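Local atomic coordinates of putative alpha-N-acetylgalactosaminidase (Bacillus halodurans C-125, PDB entry 3CC1), a protein that probably hydrolyses terminal alpha-linked N-acetylgalactosamine residues from glycoconjugates. Residues 386-400 and 421-433. Numbering follows the deposited sequence. Where two conformers were deposited one is given.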
# COMPACT_ATOMS: atom_id res chain seq x y z
N LEU A 386 -14.83 8.79 -24.53
CA LEU A 386 -14.26 8.16 -25.73
C LEU A 386 -12.75 8.38 -25.87
O LEU A 386 -12.04 7.53 -26.40
CB LEU A 386 -15.02 8.63 -26.98
CG LEU A 386 -16.46 8.10 -27.08
CD1 LEU A 386 -17.25 8.71 -28.29
CD2 LEU A 386 -16.51 6.55 -27.14
N ASP A 387 -12.26 9.52 -25.40
CA ASP A 387 -10.81 9.84 -25.50
C ASP A 387 -9.93 8.86 -24.72
O ASP A 387 -8.75 8.77 -24.97
CB ASP A 387 -10.50 11.31 -25.13
CG ASP A 387 -11.07 11.74 -23.76
OD1 ASP A 387 -10.61 11.23 -22.72
OD2 ASP A 387 -11.96 12.61 -23.74
N MSE A 388 -10.51 8.10 -23.82
CA MSE A 388 -9.75 7.10 -23.05
C MSE A 388 -9.48 5.84 -23.85
O MSE A 388 -8.64 5.02 -23.47
CB MSE A 388 -10.55 6.66 -21.82
CG MSE A 388 -10.83 7.73 -20.80
SE MSE A 388 -12.09 7.00 -19.48
CE MSE A 388 -12.10 8.47 -18.31
N VAL A 389 -10.25 5.63 -24.91
CA VAL A 389 -10.18 4.37 -25.66
C VAL A 389 -9.89 4.56 -27.14
O VAL A 389 -9.96 3.63 -27.91
CB VAL A 389 -11.40 3.47 -25.40
CG1 VAL A 389 -11.46 3.11 -23.85
CG2 VAL A 389 -12.70 4.10 -25.91
N GLY A 390 -9.49 5.77 -27.53
CA GLY A 390 -8.96 6.01 -28.87
C GLY A 390 -9.99 6.40 -29.91
O GLY A 390 -9.69 6.41 -31.09
N ILE A 391 -11.20 6.76 -29.46
CA ILE A 391 -12.32 7.04 -30.40
C ILE A 391 -12.63 8.53 -30.40
O ILE A 391 -12.68 9.17 -29.37
CB ILE A 391 -13.57 6.18 -30.03
CG1 ILE A 391 -13.20 4.69 -30.11
CG2 ILE A 391 -14.79 6.48 -30.88
CD1 ILE A 391 -14.29 3.71 -29.61
N MSE A 392 -12.81 9.07 -31.61
CA MSE A 392 -13.04 10.49 -31.81
C MSE A 392 -14.29 10.71 -32.65
O MSE A 392 -14.43 11.75 -33.25
CB MSE A 392 -11.85 11.14 -32.51
CG MSE A 392 -10.59 11.08 -31.67
SE MSE A 392 -9.00 11.50 -32.64
CE MSE A 392 -8.80 9.78 -33.43
N GLU A 393 -15.17 9.73 -32.69
CA GLU A 393 -16.45 9.83 -33.38
C GLU A 393 -17.53 9.36 -32.41
O GLU A 393 -17.23 8.64 -31.48
CB GLU A 393 -16.45 8.93 -34.61
CG GLU A 393 -15.52 9.43 -35.76
N THR A 394 -18.77 9.74 -32.67
CA THR A 394 -19.89 9.29 -31.86
C THR A 394 -20.10 7.80 -31.99
O THR A 394 -19.86 7.21 -33.04
CB THR A 394 -21.17 10.05 -32.22
OG1 THR A 394 -20.95 11.42 -31.92
CG2 THR A 394 -22.39 9.58 -31.41
N VAL A 395 -20.53 7.18 -30.88
CA VAL A 395 -20.78 5.74 -30.84
C VAL A 395 -22.12 5.46 -30.21
O VAL A 395 -22.71 6.31 -29.55
CB VAL A 395 -19.68 4.96 -30.01
CG1 VAL A 395 -18.30 5.16 -30.59
CG2 VAL A 395 -19.73 5.32 -28.49
N GLN A 396 -22.62 4.25 -30.49
CA GLN A 396 -23.77 3.61 -29.82
C GLN A 396 -23.24 2.73 -28.67
O GLN A 396 -22.25 2.03 -28.85
CB GLN A 396 -24.58 2.75 -30.84
CG GLN A 396 -25.75 3.48 -31.58
CD GLN A 396 -26.13 2.93 -32.96
OE1 GLN A 396 -26.34 3.72 -33.90
NE2 GLN A 396 -26.26 1.61 -33.10
N LEU A 397 -23.85 2.80 -27.49
CA LEU A 397 -23.40 1.98 -26.35
C LEU A 397 -24.43 0.91 -26.05
O LEU A 397 -25.62 1.20 -25.93
CB LEU A 397 -23.18 2.80 -25.07
CG LEU A 397 -22.18 3.95 -25.03
CD1 LEU A 397 -22.10 4.54 -23.63
CD2 LEU A 397 -20.81 3.46 -25.48
N PHE A 398 -23.94 -0.32 -25.90
CA PHE A 398 -24.78 -1.49 -25.56
C PHE A 398 -24.25 -2.18 -24.33
O PHE A 398 -23.04 -2.21 -24.10
CB PHE A 398 -24.81 -2.53 -26.68
CG PHE A 398 -25.36 -2.02 -27.97
CD1 PHE A 398 -24.55 -1.30 -28.85
CD2 PHE A 398 -26.66 -2.24 -28.31
CE1 PHE A 398 -25.04 -0.84 -30.05
CE2 PHE A 398 -27.17 -1.76 -29.53
CZ PHE A 398 -26.35 -1.06 -30.38
N ASN A 399 -25.20 -2.68 -23.55
CA ASN A 399 -24.95 -3.55 -22.40
C ASN A 399 -24.78 -4.96 -22.91
O ASN A 399 -25.71 -5.56 -23.43
CB ASN A 399 -26.14 -3.46 -21.44
CG ASN A 399 -26.00 -4.38 -20.20
OD1 ASN A 399 -25.38 -5.42 -20.24
ND2 ASN A 399 -26.64 -3.99 -19.12
N VAL A 400 -23.57 -5.49 -22.83
CA VAL A 400 -23.27 -6.78 -23.49
C VAL A 400 -24.04 -7.94 -22.84
O VAL A 400 -24.59 -8.78 -23.52
CB VAL A 400 -21.76 -7.10 -23.53
CG1 VAL A 400 -21.53 -8.54 -24.09
CG2 VAL A 400 -21.01 -6.03 -24.35
N PRO A 421 -22.64 -1.69 -5.15
CA PRO A 421 -21.37 -2.23 -4.70
C PRO A 421 -21.04 -3.57 -5.36
O PRO A 421 -21.90 -4.42 -5.51
CB PRO A 421 -21.55 -2.36 -3.18
CG PRO A 421 -22.96 -2.09 -2.90
CD PRO A 421 -23.55 -1.36 -4.04
N HIS A 422 -19.80 -3.69 -5.83
CA HIS A 422 -19.30 -4.92 -6.47
C HIS A 422 -19.89 -5.16 -7.84
O HIS A 422 -19.64 -6.19 -8.43
CB HIS A 422 -19.55 -6.16 -5.61
CG HIS A 422 -19.09 -6.02 -4.20
ND1 HIS A 422 -19.14 -7.06 -3.30
CD2 HIS A 422 -18.56 -4.96 -3.52
CE1 HIS A 422 -18.70 -6.65 -2.12
NE2 HIS A 422 -18.35 -5.37 -2.23
N GLN A 423 -20.66 -4.21 -8.35
CA GLN A 423 -21.32 -4.35 -9.62
C GLN A 423 -20.48 -3.74 -10.73
O GLN A 423 -19.75 -2.76 -10.57
CB GLN A 423 -22.71 -3.71 -9.58
CG GLN A 423 -23.52 -3.93 -10.85
CD GLN A 423 -24.90 -3.35 -10.81
OE1 GLN A 423 -25.10 -2.24 -10.39
NE2 GLN A 423 -25.88 -4.13 -11.26
N SER A 424 -20.62 -4.31 -11.91
CA SER A 424 -19.88 -3.86 -13.05
C SER A 424 -20.80 -3.78 -14.28
O SER A 424 -21.95 -4.23 -14.26
CB SER A 424 -18.70 -4.76 -13.36
OG SER A 424 -19.13 -6.09 -13.62
N MSE A 425 -20.28 -3.18 -15.33
CA MSE A 425 -20.98 -3.15 -16.59
C MSE A 425 -20.02 -3.37 -17.73
O MSE A 425 -18.98 -2.69 -17.83
CB MSE A 425 -21.63 -1.80 -16.75
CG MSE A 425 -21.93 -1.57 -18.22
SE MSE A 425 -23.71 -2.27 -18.60
CE MSE A 425 -24.17 -0.44 -18.16
N MSE A 426 -20.38 -4.29 -18.62
CA MSE A 426 -19.63 -4.49 -19.85
C MSE A 426 -20.33 -3.81 -21.03
O MSE A 426 -21.49 -4.12 -21.35
CB MSE A 426 -19.41 -5.98 -20.10
CG MSE A 426 -18.64 -6.27 -21.36
SE MSE A 426 -16.77 -5.83 -21.22
CE MSE A 426 -16.07 -7.50 -20.48
N LEU A 427 -19.64 -2.84 -21.63
CA LEU A 427 -20.19 -2.07 -22.74
C LEU A 427 -19.56 -2.48 -24.06
O LEU A 427 -18.36 -2.79 -24.14
CB LEU A 427 -19.98 -0.57 -22.54
CG LEU A 427 -20.44 0.09 -21.24
CD1 LEU A 427 -19.76 1.42 -21.05
CD2 LEU A 427 -21.94 0.28 -21.25
N LYS A 428 -20.41 -2.52 -25.08
CA LYS A 428 -19.94 -2.52 -26.48
C LYS A 428 -20.15 -1.15 -27.06
O LYS A 428 -21.23 -0.57 -26.94
CB LYS A 428 -20.70 -3.54 -27.33
CG LYS A 428 -20.24 -3.57 -28.80
CD LYS A 428 -20.75 -4.77 -29.55
CE LYS A 428 -22.15 -4.61 -30.09
NZ LYS A 428 -22.59 -5.89 -30.78
N LEU A 429 -19.10 -0.63 -27.69
CA LEU A 429 -19.14 0.65 -28.34
C LEU A 429 -19.11 0.38 -29.82
O LEU A 429 -18.10 -0.10 -30.34
CB LEU A 429 -17.91 1.49 -27.97
CG LEU A 429 -17.76 2.09 -26.58
CD1 LEU A 429 -17.95 1.06 -25.53
CD2 LEU A 429 -16.41 2.74 -26.42
N SER A 430 -20.21 0.65 -30.52
CA SER A 430 -20.17 0.49 -31.97
C SER A 430 -20.31 1.82 -32.69
O SER A 430 -20.79 2.79 -32.12
CB SER A 430 -21.17 -0.57 -32.50
OG SER A 430 -22.45 -0.44 -31.94
N PRO A 431 -19.86 1.86 -33.94
CA PRO A 431 -19.94 3.07 -34.69
C PRO A 431 -21.36 3.59 -34.78
O PRO A 431 -22.32 2.83 -34.88
CB PRO A 431 -19.41 2.69 -36.07
CG PRO A 431 -19.07 1.26 -36.04
CD PRO A 431 -19.36 0.71 -34.70
N ASP A 432 -21.47 4.90 -34.68
CA ASP A 432 -22.75 5.54 -34.75
C ASP A 432 -23.31 5.31 -36.13
O ASP A 432 -22.65 5.54 -37.15
CB ASP A 432 -22.59 7.03 -34.56
CG ASP A 432 -23.90 7.72 -34.34
OD1 ASP A 432 -24.74 7.16 -33.59
OD2 ASP A 432 -24.05 8.84 -34.89
N ARG A 433 -24.55 4.82 -36.17
CA ARG A 433 -25.15 4.42 -37.43
C ARG A 433 -26.26 5.41 -37.72
O ARG A 433 -27.09 5.68 -36.82
CB ARG A 433 -25.66 2.98 -37.36
CG ARG A 433 -24.54 1.93 -37.27
CD ARG A 433 -23.57 2.04 -38.47
NE ARG A 433 -22.54 1.00 -38.50
CZ ARG A 433 -21.42 1.11 -39.20
NH1 ARG A 433 -21.19 2.20 -39.90
NH2 ARG A 433 -20.53 0.14 -39.22
OXT ARG A 433 -26.26 5.99 -38.83
O HOH W 1 -23.12 -5.63 -19.01
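Strands 395-399 and 424-431 pair antiparallel as neighbours within the C-terminal beta sheet, between strands 368-374 and 404-409. Backbone bonds join Q396 to S430 and F398 to K428 in both directions, K428 N reaching F398 O at 2.8 Å; V400 N gives M426 O an almost straight bond (179°).

Leucines fill the buried face, where L397 CD2 lies 3.5 Å from L429 CG and also touches CD1 of L429. The second methyl of L429, CD2, meets CD2 of L386, CG2 of V389 and CD1 of I391, so branched aliphatic residues let the loop before the strand close over it. The N399 side chain crosses that of selenomethionine M425 at a slant, ND2 3.4 Å from SE.

The other face, partly exposed, suits Q396, F398, K428 and S430. Chi1 (-60°) sets F398 CG anti to the carbonyl carbon, and chi2 (82°) turns the ring edge toward K428 O and S430 OG; K428 NZ, over the ring, is at most weakly attracted. F398, K428 and S430, with G336, E367 and Y369, line a pocket whose glycol, hydrogen-bonded by K428 NZ, probably comes from the crystallisation liquor. This is the C-terminal beta-sandwich domain accompanying the TIM barrel in alpha-galactosidase relatives.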